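Local coordinates for protein scyllo-inosose 3-dehydrogenase (Thermotoga maritima, PDB 3IP1) that oxidises scyllo-inosose (2-keto-myo-inositol) to 3-dehydro-scyllo-inosose with NAD(+) as hydride acceptor, probably as one step of myo-inositol degradation, at residues C65-S70 with E374-Y379; L187-S192 with K391-N396; G191-P196 with T364-K369; A229-K234 with S359-T364. One frame throughout, in Å; residues are numbered along the deposited sequence.

Interaction 1 of 4, residues C65-S70 with E374-Y379; sequences CGICGS and EEIPEY
Ile67 reaches helix 376-382 with its outermost methyl, where the packing is closest. Its CD1 lies 3.7 Å from CD1 of Ile376, the two side chains running antiparallel alongside each other, and 4.0 Å from CB of Tyr379, whose side chain crosses it at about a right angle. Ile67 has CG1 anti to its carbonyl carbon (chi1 -57°) and CD1 extended beyond it; the nearest CA atoms, those of Ile67 and Ile376, are 8.2 Å apart. The Tyr379 ring leads away from Ile67, and its OH is hydrogen-bonded to Lys369. The buried cluster thus fastens a helix from the C-terminal part of the chain to the end of strand 57-66 in the GroES-like catalytic domain of a zinc-containing alcohol dehydrogenase. Pro377 turns away from Ile67 and packs on strand 40-47, and the solvent side carries the exposed Glu374 and Glu378, paired in salt bridges with Arg4 and Arg382 respectively. Beyond Ile67 the chain turns toward the metal site. Cys68, a zinc ligand of this protein, is the N-cap of helix 69-75, and its SG accepts from Ser70 N at 3.5 Å and 162°.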
loop_
_atom_site.group_PDB
_atom_site.type_symbol
_atom_site.label_atom_id
_atom_site.label_comp_id
_atom_site.label_asym_id
_atom_site.label_seq_id
_atom_site.Cartn_x
_atom_site.Cartn_y
_atom_site.Cartn_z
ATOM N N CYS A 65 -4.533 36.896 -0.891
ATOM C CA CYS A 65 -5.493 36.007 -0.232
ATOM C C CYS A 65 -6.690 35.721 -1.141
ATOM O O CYS A 65 -7.404 36.637 -1.565
ATOM C CB CYS A 65 -5.973 36.590 1.096
ATOM S SG CYS A 65 -6.834 35.339 2.109
ATOM N N GLY A 66 -6.908 34.443 -1.434
ATOM C CA GLY A 66 -8.029 34.033 -2.287
ATOM C C GLY A 66 -9.327 33.977 -1.523
ATOM O O GLY A 66 -9.358 33.563 -0.352
ATOM N N ILE A 67 -10.402 34.412 -2.176
ATOM C CA ILE A 67 -11.747 34.197 -1.647
ATOM C C ILE A 67 -12.153 32.764 -1.987
ATOM O O ILE A 67 -12.205 32.395 -3.152
ATOM C CB ILE A 67 -12.782 35.198 -2.260
ATOM C CG1 ILE A 67 -12.343 36.649 -1.995
ATOM C CG2 ILE A 67 -14.199 34.905 -1.755
ATOM C CD1 ILE A 67 -13.254 37.760 -2.586
ATOM N N CYS A 68 -12.464 31.984 -0.955
ATOM C CA CYS A 68 -12.952 30.620 -1.092
ATOM C C CYS A 68 -14.477 30.648 -1.211
ATOM O O CYS A 68 -15.125 31.583 -0.731
ATOM C CB CYS A 68 -12.523 29.814 0.142
ATOM S SG CYS A 68 -12.992 28.027 0.143
ATOM N N GLY A 69 -15.054 29.628 -1.843
ATOM C CA GLY A 69 -16.506 29.415 -1.806
ATOM C C GLY A 69 -17.102 29.371 -0.403
ATOM O O GLY A 69 -18.244 29.802 -0.208
ATOM N N SER A 70 -16.342 28.853 0.569
ATOM C CA SER A 70 -16.746 28.860 1.982
ATOM C C SER A 70 -16.877 30.283 2.526
ATOM O O SER A 70 -17.724 30.552 3.373
ATOM C CB SER A 70 -15.752 28.067 2.846
ATOM O OG SER A 70 -15.904 26.669 2.671
ATOM N N GLU A 374 -10.134 46.574 0.490
ATOM C CA GLU A 374 -11.399 47.312 0.560
ATOM C C GLU A 374 -12.498 46.725 -0.306
ATOM O O GLU A 374 -13.668 46.791 0.062
ATOM C CB GLU A 374 -11.212 48.788 0.164
ATOM C CG GLU A 374 -10.137 49.557 0.936
ATOM C CD GLU A 374 -10.401 49.637 2.438
ATOM O OE1 GLU A 374 -11.545 49.991 2.835
ATOM O OE2 GLU A 374 -9.456 49.353 3.222
ATOM N N GLU A 375 -12.133 46.161 -1.454
ATOM C CA GLU A 375 -13.123 45.640 -2.384
ATOM C C GLU A 375 -13.621 44.239 -2.030
ATOM O O GLU A 375 -14.574 43.751 -2.651
ATOM C CB GLU A 375 -12.550 45.627 -3.789
ATOM C CG GLU A 375 -12.191 47.003 -4.327
ATOM C CD GLU A 375 -11.493 46.901 -5.671
ATOM O OE1 GLU A 375 -12.181 46.743 -6.709
ATOM O OE2 GLU A 375 -10.249 46.956 -5.688
ATOM N N ILE A 376 -12.972 43.599 -1.048
ATOM C CA ILE A 376 -13.284 42.208 -0.667
ATOM C C ILE A 376 -14.734 42.009 -0.225
ATOM O O ILE A 376 -15.400 41.100 -0.726
ATOM C CB ILE A 376 -12.300 41.629 0.401
ATOM C CG1 ILE A 376 -10.913 41.373 -0.203
ATOM C CG2 ILE A 376 -12.849 40.348 1.042
ATOM C CD1 ILE A 376 -10.880 40.415 -1.422
ATOM N N PRO A 377 -15.233 42.839 0.721
ATOM C CA PRO A 377 -16.630 42.584 1.111
ATOM C C PRO A 377 -17.579 42.623 -0.099
ATOM O O PRO A 377 -18.461 41.778 -0.224
ATOM C CB PRO A 377 -16.925 43.716 2.113
ATOM C CG PRO A 377 -15.579 44.037 2.705
ATOM C CD PRO A 377 -14.604 43.873 1.569
ATOM N N GLU A 378 -17.352 43.569 -1.003
ATOM C CA GLU A 378 -18.164 43.709 -2.211
ATOM C C GLU A 378 -18.125 42.432 -3.061
ATOM O O GLU A 378 -19.159 41.971 -3.561
ATOM C CB GLU A 378 -17.685 44.923 -3.028
ATOM C CG GLU A 378 -18.389 45.111 -4.373
ATOM C CD GLU A 378 -17.607 45.999 -5.365
ATOM O OE1 GLU A 378 -16.889 46.936 -4.946
ATOM O OE2 GLU A 378 -17.717 45.750 -6.583
ATOM N N TYR A 379 -16.930 41.864 -3.224
ATOM C CA TYR A 379 -16.771 40.684 -4.075
ATOM C C TYR A 379 -17.311 39.393 -3.462
ATOM O O TYR A 379 -17.800 38.523 -4.168
ATOM C CB TYR A 379 -15.317 40.542 -4.549
ATOM C CG TYR A 379 -15.056 41.437 -5.730
ATOM C CD1 TYR A 379 -15.366 41.011 -7.028
ATOM C CD2 TYR A 379 -14.568 42.729 -5.555
ATOM C CE1 TYR A 379 -15.172 41.847 -8.127
ATOM C CE2 TYR A 379 -14.365 43.583 -6.659
ATOM C CZ TYR A 379 -14.679 43.134 -7.931
ATOM O OH TYR A 379 -14.479 43.950 -9.022
#

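Interaction 2 of 4, residues L187-S192 with K391-N396; sequences LFLAGS and KVTMLN
Leu189 and Ser192, on one flank of helix 185-192, meet Thr393 and Leu395 of strand 392-395, a helix-on-sheet packing in the catalytic domain. The strand lies between strands 57-66 and 369-371, and the short helix and strand segments pass 9.9 Å apart at their axes, inclined at 130°. On the strand Thr393 carries the larger share of the contact, with Leu395 close behind. The CB of Thr393 points at the helix and branches there into an apolar and a polar arm. The methyl CG2, anti to the backbone N, packs 4.0 Å from CD2 of Leu189 and also touches the oxygen of Ser192. The hydroxyl OG1, anti to the carbonyl carbon (chi1 -53°), turns instead to a water 2.8 Å away. That water donates to OG of Ser192 at 2.7 Å and so bridges helix and strand, which share no direct hydrogen bond. Ser192 in turn gives its own proton to Leu189 O, one turn back in the helix, so its buried hydroxyl is held from two directions. An alanine at Ser192 would probably leave the bridging water without its acceptor on the helix and Leu189 O without the hydroxyl bond. Further along the strand, CD2 of Leu189 also reaches Leu395, where the methyl CD1 lies 4.2 Å from it.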
loop_
_atom_site.group_PDB
_atom_site.type_symbol
_atom_site.label_atom_id
_atom_site.label_comp_id
_atom_site.label_asym_id
_atom_site.label_seq_id
_atom_site.Cartn_x
_atom_site.Cartn_y
_atom_site.Cartn_z
ATOM N N LEU A 187 4.523 35.481 -7.665
ATOM C CA LEU A 187 4.995 34.534 -6.667
ATOM C C LEU A 187 3.957 34.372 -5.552
ATOM O O LEU A 187 3.684 33.260 -5.098
ATOM C CB LEU A 187 6.334 34.984 -6.068
ATOM C CG LEU A 187 7.002 33.991 -5.102
ATOM C CD1 LEU A 187 8.526 34.044 -5.237
ATOM C CD2 LEU A 187 6.590 34.220 -3.663
ATOM N N PHE A 188 3.398 35.494 -5.104
ATOM C CA PHE A 188 2.450 35.478 -4.004
ATOM C C PHE A 188 1.075 35.006 -4.473
ATOM O O PHE A 188 0.384 34.269 -3.775
ATOM C CB PHE A 188 2.420 36.837 -3.313
ATOM C CG PHE A 188 3.735 37.201 -2.665
ATOM C CD1 PHE A 188 4.166 36.534 -1.519
ATOM C CD2 PHE A 188 4.557 38.194 -3.227
ATOM C CE1 PHE A 188 5.393 36.839 -0.929
ATOM C CE2 PHE A 188 5.788 38.531 -2.644
ATOM C CZ PHE A 188 6.209 37.855 -1.494
ATOM N N LEU A 189 0.695 35.416 -5.677
ATOM C CA LEU A 189 -0.459 34.832 -6.321
ATOM C C LEU A 189 -0.380 33.294 -6.340
ATOM O O LEU A 189 -1.355 32.631 -5.994
ATOM C CB LEU A 189 -0.650 35.410 -7.728
ATOM C CG LEU A 189 -1.012 36.899 -7.825
ATOM C CD1 LEU A 189 -1.274 37.274 -9.268
ATOM C CD2 LEU A 189 -2.219 37.287 -6.947
ATOM N N ALA A 190 0.763 32.733 -6.742
ATOM C CA ALA A 190 0.911 31.269 -6.808
ATOM C C ALA A 190 0.808 30.665 -5.407
ATOM O O ALA A 190 0.129 29.648 -5.196
ATOM C CB ALA A 190 2.232 30.872 -7.485
ATOM N N GLY A 191 1.475 31.319 -4.460
ATOM C CA GLY A 191 1.411 30.960 -3.027
ATOM C C GLY A 191 0.011 30.938 -2.448
ATOM O O GLY A 191 -0.310 30.059 -1.643
ATOM N N SER A 192 -0.832 31.897 -2.861
ATOM C CA SER A 192 -2.212 31.992 -2.368
ATOM C C SER A 192 -3.070 30.804 -2.841
ATOM O O SER A 192 -4.138 30.514 -2.271
ATOM C CB SER A 192 -2.846 33.344 -2.788
ATOM O OG SER A 192 -3.167 33.375 -4.189
ATOM N N LYS A 391 -12.004 32.541 -9.623
ATOM C CA LYS A 391 -11.266 32.822 -8.413
ATOM C C LYS A 391 -10.920 34.297 -8.392
ATOM O O LYS A 391 -10.382 34.844 -9.368
ATOM C CB LYS A 391 -10.002 31.948 -8.337
ATOM C CG LYS A 391 -8.966 32.332 -7.257
ATOM C CD LYS A 391 -9.425 32.037 -5.830
ATOM C CE LYS A 391 -9.653 30.545 -5.637
ATOM N NZ LYS A 391 -10.240 30.268 -4.305
ATOM N N VAL A 392 -11.232 34.918 -7.252
ATOM C CA VAL A 392 -10.962 36.324 -6.987
ATOM C C VAL A 392 -9.981 36.374 -5.841
ATOM O O VAL A 392 -10.184 35.715 -4.833
ATOM C CB VAL A 392 -12.260 37.085 -6.598
ATOM C CG1 VAL A 392 -11.952 38.487 -6.034
ATOM C CG2 VAL A 392 -13.188 37.186 -7.808
ATOM N N THR A 393 -8.922 37.167 -6.005
ATOM C CA THR A 393 -7.816 37.190 -5.046
ATOM C C THR A 393 -7.462 38.604 -4.584
ATOM O O THR A 393 -7.178 39.478 -5.410
ATOM C CB THR A 393 -6.546 36.551 -5.690
ATOM O OG1 THR A 393 -6.879 35.256 -6.209
ATOM C CG2 THR A 393 -5.410 36.433 -4.695
HETATM N N MSE A 394 -7.444 38.802 -3.261
HETATM C CA MSE A 394 -6.893 40.017 -2.670
HETATM C C MSE A 394 -5.394 40.129 -2.945
HETATM O O MSE A 394 -4.643 39.199 -2.705
HETATM C CB MSE A 394 -7.115 40.045 -1.167
HETATM C CG MSE A 394 -6.876 41.421 -0.580
HETATM SE SE MSE A 394 -6.674 41.384 1.350
HETATM C CE MSE A 394 -4.849 40.741 1.449
ATOM N N LEU A 395 -4.969 41.275 -3.459
ATOM C CA LEU A 395 -3.559 41.568 -3.632
ATOM C C LEU A 395 -3.226 42.872 -2.901
ATOM O O LEU A 395 -3.790 43.918 -3.220
ATOM C CB LEU A 395 -3.240 41.686 -5.121
ATOM C CG LEU A 395 -1.803 41.992 -5.544
ATOM C CD1 LEU A 395 -0.847 40.854 -5.141
ATOM C CD2 LEU A 395 -1.757 42.227 -7.059
ATOM N N ASN A 396 -2.343 42.796 -1.906
ATOM C CA ASN A 396 -1.805 43.982 -1.238
ATOM C C ASN A 396 -0.554 44.491 -1.941
ATOM O O ASN A 396 0.376 43.729 -2.178
ATOM C CB ASN A 396 -1.451 43.673 0.220
ATOM C CG ASN A 396 -2.668 43.448 1.077
ATOM O OD1 ASN A 396 -3.767 43.915 0.747
ATOM N ND2 ASN A 396 -2.490 42.727 2.197
HETATM O O HOH W 1 -5.657 33.026 -5.161
#

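Interaction 3 of 4, residues G191-P196 with T364-K369; sequences GSLVEP and TKIISK. With CD (cadmium ion), chain F.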
loop_
_atom_site.group_PDB
_atom_site.type_symbol
_atom_site.label_atom_id
_atom_site.label_comp_id
_atom_site.label_asym_id
_atom_site.label_seq_id
_atom_site.Cartn_x
_atom_site.Cartn_y
_atom_site.Cartn_z
ATOM N N GLY A 191 1.475 31.319 -4.460
ATOM C CA GLY A 191 1.411 30.960 -3.027
ATOM C C GLY A 191 0.011 30.938 -2.448
ATOM O O GLY A 191 -0.310 30.059 -1.643
ATOM N N SER A 192 -0.832 31.897 -2.861
ATOM C CA SER A 192 -2.212 31.992 -2.368
ATOM C C SER A 192 -3.070 30.804 -2.841
ATOM O O SER A 192 -4.138 30.514 -2.271
ATOM C CB SER A 192 -2.846 33.344 -2.788
ATOM O OG SER A 192 -3.167 33.375 -4.189
ATOM N N LEU A 193 -2.582 30.102 -3.860
ATOM C CA LEU A 193 -3.283 28.969 -4.429
ATOM C C LEU A 193 -2.798 27.606 -3.906
ATOM O O LEU A 193 -3.259 26.573 -4.384
ATOM C CB LEU A 193 -3.168 29.025 -5.962
ATOM C CG LEU A 193 -4.005 30.130 -6.617
ATOM C CD1 LEU A 193 -3.474 30.546 -7.993
ATOM C CD2 LEU A 193 -5.462 29.721 -6.726
ATOM N N VAL A 194 -1.862 27.591 -2.952
ATOM C CA VAL A 194 -1.317 26.306 -2.474
ATOM C C VAL A 194 -2.366 25.532 -1.666
ATOM O O VAL A 194 -2.521 24.311 -1.816
ATOM C CB VAL A 194 -0.019 26.486 -1.642
ATOM C CG1 VAL A 194 0.404 25.139 -0.971
ATOM C CG2 VAL A 194 1.097 27.051 -2.523
ATOM N N GLU A 195 -3.095 26.250 -0.822
ATOM C CA GLU A 195 -4.124 25.626 0.001
ATOM C C GLU A 195 -5.213 24.910 -0.826
ATOM O O GLU A 195 -5.416 23.707 -0.649
ATOM C CB GLU A 195 -4.701 26.636 1.016
ATOM C CG GLU A 195 -5.564 26.034 2.129
ATOM C CD GLU A 195 -7.037 25.906 1.775
ATOM O OE1 GLU A 195 -7.489 26.474 0.766
ATOM O OE2 GLU A 195 -7.769 25.220 2.523
ATOM N N PRO A 196 -5.916 25.624 -1.728
ATOM C CA PRO A 196 -6.915 24.862 -2.512
ATOM C C PRO A 196 -6.284 23.778 -3.412
ATOM O O PRO A 196 -6.923 22.754 -3.693
ATOM C CB PRO A 196 -7.601 25.940 -3.370
ATOM C CG PRO A 196 -6.637 27.114 -3.386
ATOM C CD PRO A 196 -5.966 27.073 -2.029
ATOM N N THR A 364 -1.925 29.902 -11.376
ATOM C CA THR A 364 -2.349 31.316 -11.421
ATOM C C THR A 364 -3.271 31.593 -12.607
ATOM O O THR A 364 -4.002 32.585 -12.602
ATOM C CB THR A 364 -1.162 32.335 -11.420
ATOM O OG1 THR A 364 -0.417 32.242 -12.646
ATOM C CG2 THR A 364 -0.241 32.098 -10.229
ATOM N N LYS A 365 -3.283 30.679 -13.580
ATOM C CA LYS A 365 -4.180 30.776 -14.725
ATOM C C LYS A 365 -5.652 30.867 -14.316
ATOM O O LYS A 365 -6.479 31.340 -15.089
ATOM C CB LYS A 365 -3.994 29.586 -15.678
ATOM C CG LYS A 365 -2.590 29.441 -16.273
ATOM C CD LYS A 365 -2.611 28.404 -17.385
ATOM C CE LYS A 365 -1.346 28.451 -18.226
ATOM N NZ LYS A 365 -0.286 27.553 -17.680
ATOM N N ILE A 366 -5.984 30.405 -13.115
ATOM C CA ILE A 366 -7.379 30.377 -12.692
ATOM C C ILE A 366 -7.853 31.664 -12.010
ATOM O O ILE A 366 -9.056 31.834 -11.773
ATOM C CB ILE A 366 -7.716 29.137 -11.813
ATOM C CG1 ILE A 366 -7.237 29.336 -10.368
ATOM C CG2 ILE A 366 -7.190 27.838 -12.488
ATOM C CD1 ILE A 366 -7.912 28.404 -9.363
ATOM N N ILE A 367 -6.926 32.562 -11.698
ATOM C CA ILE A 367 -7.294 33.822 -11.069
ATOM C C ILE A 367 -7.992 34.704 -12.104
ATOM O O ILE A 367 -7.388 35.103 -13.089
ATOM C CB ILE A 367 -6.079 34.531 -10.408
ATOM C CG1 ILE A 367 -5.491 33.643 -9.295
ATOM C CG2 ILE A 367 -6.484 35.908 -9.843
ATOM C CD1 ILE A 367 -4.126 34.085 -8.780
ATOM N N SER A 368 -9.272 34.976 -11.879
ATOM C CA SER A 368 -10.054 35.807 -12.791
ATOM C C SER A 368 -9.768 37.290 -12.586
ATOM O O SER A 368 -9.764 38.052 -13.548
ATOM C CB SER A 368 -11.549 35.536 -12.640
ATOM O OG SER A 368 -11.781 34.136 -12.637
ATOM N N LYS A 369 -9.497 37.681 -11.345
ATOM C CA LYS A 369 -9.348 39.088 -11.001
ATOM C C LYS A 369 -8.642 39.250 -9.648
ATOM O O LYS A 369 -8.866 38.464 -8.722
ATOM C CB LYS A 369 -10.744 39.716 -10.939
ATOM C CG LYS A 369 -10.787 41.187 -10.657
ATOM C CD LYS A 369 -12.228 41.603 -10.453
ATOM C CE LYS A 369 -12.694 42.513 -11.570
ATOM N NZ LYS A 369 -12.628 43.919 -11.082
HETATM CD CD CD F . -10.105 27.155 0.699
HETATM O O HOH W 2 -10.180 25.291 -0.741
#
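Leu193 enters a hydrophobic notch formed by Thr364, Ile366 and Ile367, its two methyls dividing the partners between them. CD1 sits 3.7 Å from CD1 of Ile367, the two side chains crossing obliquely, and equally close to the backbone at Thr364 CA. CD2, the other branch, meets CD1 of Ile366 at 3.8 Å. Ile366 presents this methyl from an unusual setting: its CG1 stands between the backbone N and the carbonyl carbon (chi1 79°). Ile367 N donates to Thr364 O at 3.1 Å, closing the turn at the end of the 3-10 segment; both isoleucines point their CB toward Leu193. The contact lies where the two domains of a medium-chain dehydrogenase are joined. Leu193 occupies the break between helix 185-192 and helix 194-207, while 364-369 leads the chain back from helix 349-358 to strand 369-371, next to strand 392-395. With an alanine here both methyls would be gone, which would probably leave a gap between the helix break and the 364-367 turn, with the two isoleucine CD1 methyls without their partner. Two residues past the leucine, Glu195 faces the catalytic metal site. Its OE1 lies 2.7 Å from the cadmium ion that occupies the site in this crystal, a water binds the cadmium at 2.4 Å, and His97 and Glu98 supply the other two ligands.

Interaction 4 of 4, residues A229-K234 with S359-T364; sequences AVAILK and SGMDMT
Ala231 and Met361 face each other with their CA atoms 7.0 Å apart, where helix 224-235 runs past an irregular loop whose Gly360 adopts a positive phi of 130°, a value at which a CB would run into the carbonyl oxygen of Ser359. The side chains meet through two selenium atoms, both methionines being selenomethionines in this crystal, and the small methyl of Ala231 lies against both. Met361 stretches out from the loop, extended through chi1 and chi2, which carries SE out to the helix, 3.9 Å from Ala231 CB; the bend at chi3 turns only the terminal CE. The same SE lies 4.1 Å from CG1 of Ile232. Met363 folds at chi2 (-63°), and its SE comes to lie 3.7 Å from Ala231 CB; the further bend at chi3 directs CE. Between the two methionines, Asp362 points away from the helix and shapes the loop instead. Its OD1 closes an Asx turn by accepting from Thr364 N at 2.9 Å, from above the carboxylate plane, and takes the hydroxyl proton of Thr364 OG1 at 2.6 Å on its syn lone pair. OD2 forms a salt bridge with Arg186. Thr197 of helix 194-207 touches both methionines. Helix 224-235 is the one that follows the first strand, 216-220, of the parallel sheet, so this apolar contact packs the returning chain against the first helix of the Rossmann-type NAD(+)-binding fold.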
loop_
_atom_site.group_PDB
_atom_site.type_symbol
_atom_site.label_atom_id
_atom_site.label_comp_id
_atom_site.label_asym_id
_atom_site.label_seq_id
_atom_site.Cartn_x
_atom_site.Cartn_y
_atom_site.Cartn_z
ATOM N N ALA A 229 -7.096 19.512 -9.546
ATOM C CA ALA A 229 -7.009 18.082 -9.839
ATOM C C ALA A 229 -6.637 17.798 -11.304
ATOM O O ALA A 229 -5.870 16.876 -11.570
ATOM C CB ALA A 229 -8.285 17.349 -9.436
ATOM N N VAL A 230 -7.150 18.597 -12.245
ATOM C CA VAL A 230 -6.807 18.424 -13.664
ATOM C C VAL A 230 -5.316 18.565 -13.846
ATOM O O VAL A 230 -4.666 17.688 -14.442
ATOM C CB VAL A 230 -7.530 19.444 -14.587
ATOM C CG1 VAL A 230 -6.929 19.426 -15.998
ATOM C CG2 VAL A 230 -9.003 19.114 -14.661
ATOM N N ALA A 231 -4.792 19.671 -13.327
ATOM C CA ALA A 231 -3.369 19.978 -13.367
ATOM C C ALA A 231 -2.541 18.885 -12.695
ATOM O O ALA A 231 -1.561 18.402 -13.272
ATOM C CB ALA A 231 -3.107 21.342 -12.704
ATOM N N ILE A 232 -2.930 18.502 -11.478
ATOM C CA ILE A 232 -2.145 17.536 -10.707
ATOM C C ILE A 232 -2.068 16.187 -11.419
ATOM O O ILE A 232 -0.992 15.582 -11.522
ATOM C CB ILE A 232 -2.714 17.326 -9.285
ATOM C CG1 ILE A 232 -2.456 18.575 -8.409
ATOM C CG2 ILE A 232 -2.081 16.099 -8.650
ATOM C CD1 ILE A 232 -3.497 18.722 -7.231
ATOM N N LEU A 233 -3.220 15.731 -11.901
ATOM C CA LEU A 233 -3.341 14.412 -12.491
ATOM C C LEU A 233 -2.729 14.332 -13.886
ATOM O O LEU A 233 -2.222 13.282 -14.262
ATOM C CB LEU A 233 -4.800 13.963 -12.473
ATOM C CG LEU A 233 -5.251 13.624 -11.042
ATOM C CD1 LEU A 233 -6.792 13.436 -10.935
ATOM C CD2 LEU A 233 -4.482 12.383 -10.519
ATOM N N LYS A 234 -2.745 15.441 -14.640
ATOM C CA LYS A 234 -1.954 15.496 -15.863
ATOM C C LYS A 234 -0.458 15.418 -15.543
ATOM O O LYS A 234 0.238 14.586 -16.106
ATOM C CB LYS A 234 -2.269 16.721 -16.729
ATOM C CG LYS A 234 -1.877 16.558 -18.194
ATOM C CD LYS A 234 -2.520 15.319 -18.832
ATOM C CE LYS A 234 -2.011 15.070 -20.264
ATOM N NZ LYS A 234 -2.703 13.902 -20.905
ATOM N N SER A 359 8.254 23.717 -10.530
ATOM C CA SER A 359 8.752 23.013 -11.693
ATOM C C SER A 359 7.888 23.204 -12.937
ATOM O O SER A 359 8.127 22.541 -13.939
ATOM C CB SER A 359 8.901 21.532 -11.375
ATOM O OG SER A 359 7.618 20.956 -11.267
ATOM N N GLY A 360 6.895 24.094 -12.893
ATOM C CA GLY A 360 6.094 24.393 -14.093
ATOM C C GLY A 360 4.565 24.364 -14.002
ATOM O O GLY A 360 3.891 24.910 -14.877
HETATM N N MSE A 361 4.002 23.734 -12.966
HETATM C CA MSE A 361 2.552 23.690 -12.813
HETATM C C MSE A 361 2.028 25.017 -12.265
HETATM O O MSE A 361 2.066 25.277 -11.052
HETATM C CB MSE A 361 2.118 22.525 -11.917
HETATM C CG MSE A 361 0.608 22.264 -11.907
HETATM SE SE MSE A 361 0.122 20.923 -10.548
HETATM C CE MSE A 361 0.246 22.061 -8.964
ATOM N N ASP A 362 1.519 25.837 -13.174
ATOM C CA ASP A 362 1.089 27.199 -12.876
ATOM C C ASP A 362 -0.433 27.313 -12.655
ATOM O O ASP A 362 -1.218 27.387 -13.613
ATOM C CB ASP A 362 1.526 28.143 -14.010
ATOM C CG ASP A 362 1.126 29.589 -13.759
ATOM O OD1 ASP A 362 0.711 29.921 -12.629
ATOM O OD2 ASP A 362 1.234 30.401 -14.702
HETATM N N MSE A 363 -0.840 27.380 -11.395
HETATM C CA MSE A 363 -2.256 27.483 -11.073
HETATM C C MSE A 363 -2.803 28.917 -11.195
HETATM O O MSE A 363 -4.013 29.116 -11.113
HETATM C CB MSE A 363 -2.534 26.931 -9.668
HETATM C CG MSE A 363 -2.282 25.454 -9.514
HETATM SE SE MSE A 363 -3.461 24.406 -10.642
HETATM C CE MSE A 363 -5.170 25.127 -10.079
ATOM N N THR A 364 -1.925 29.902 -11.376
ATOM C CA THR A 364 -2.349 31.316 -11.421
ATOM C C THR A 364 -3.271 31.593 -12.607
ATOM O O THR A 364 -4.002 32.585 -12.602
ATOM C CB THR A 364 -1.162 32.335 -11.420
ATOM O OG1 THR A 364 -0.417 32.242 -12.646
ATOM C CG2 THR A 364 -0.241 32.098 -10.229
#

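Interactions 1, 3 and 4 are buried, whereas interaction 2 is only partly so, and it alone bridges its segments through a water. Interactions 1 and 2 hold the same sheet, their strands 57-66 and 392-395 being hydrogen-bonded neighbours, but one packs helix 376-382 and the other helix 185-192. Interactions 2 and 3 share Gly191 and Ser192, with centres about 6 Å apart. Thr364 links interaction 3 to interaction 4, which carries the series from the catalytic domain into the coenzyme-binding one. Aliphatic side chains dominate interactions 1 and 3, beside residues of the catalytic metal site, while selenium on alanine dominates interaction 4, farther from the metal.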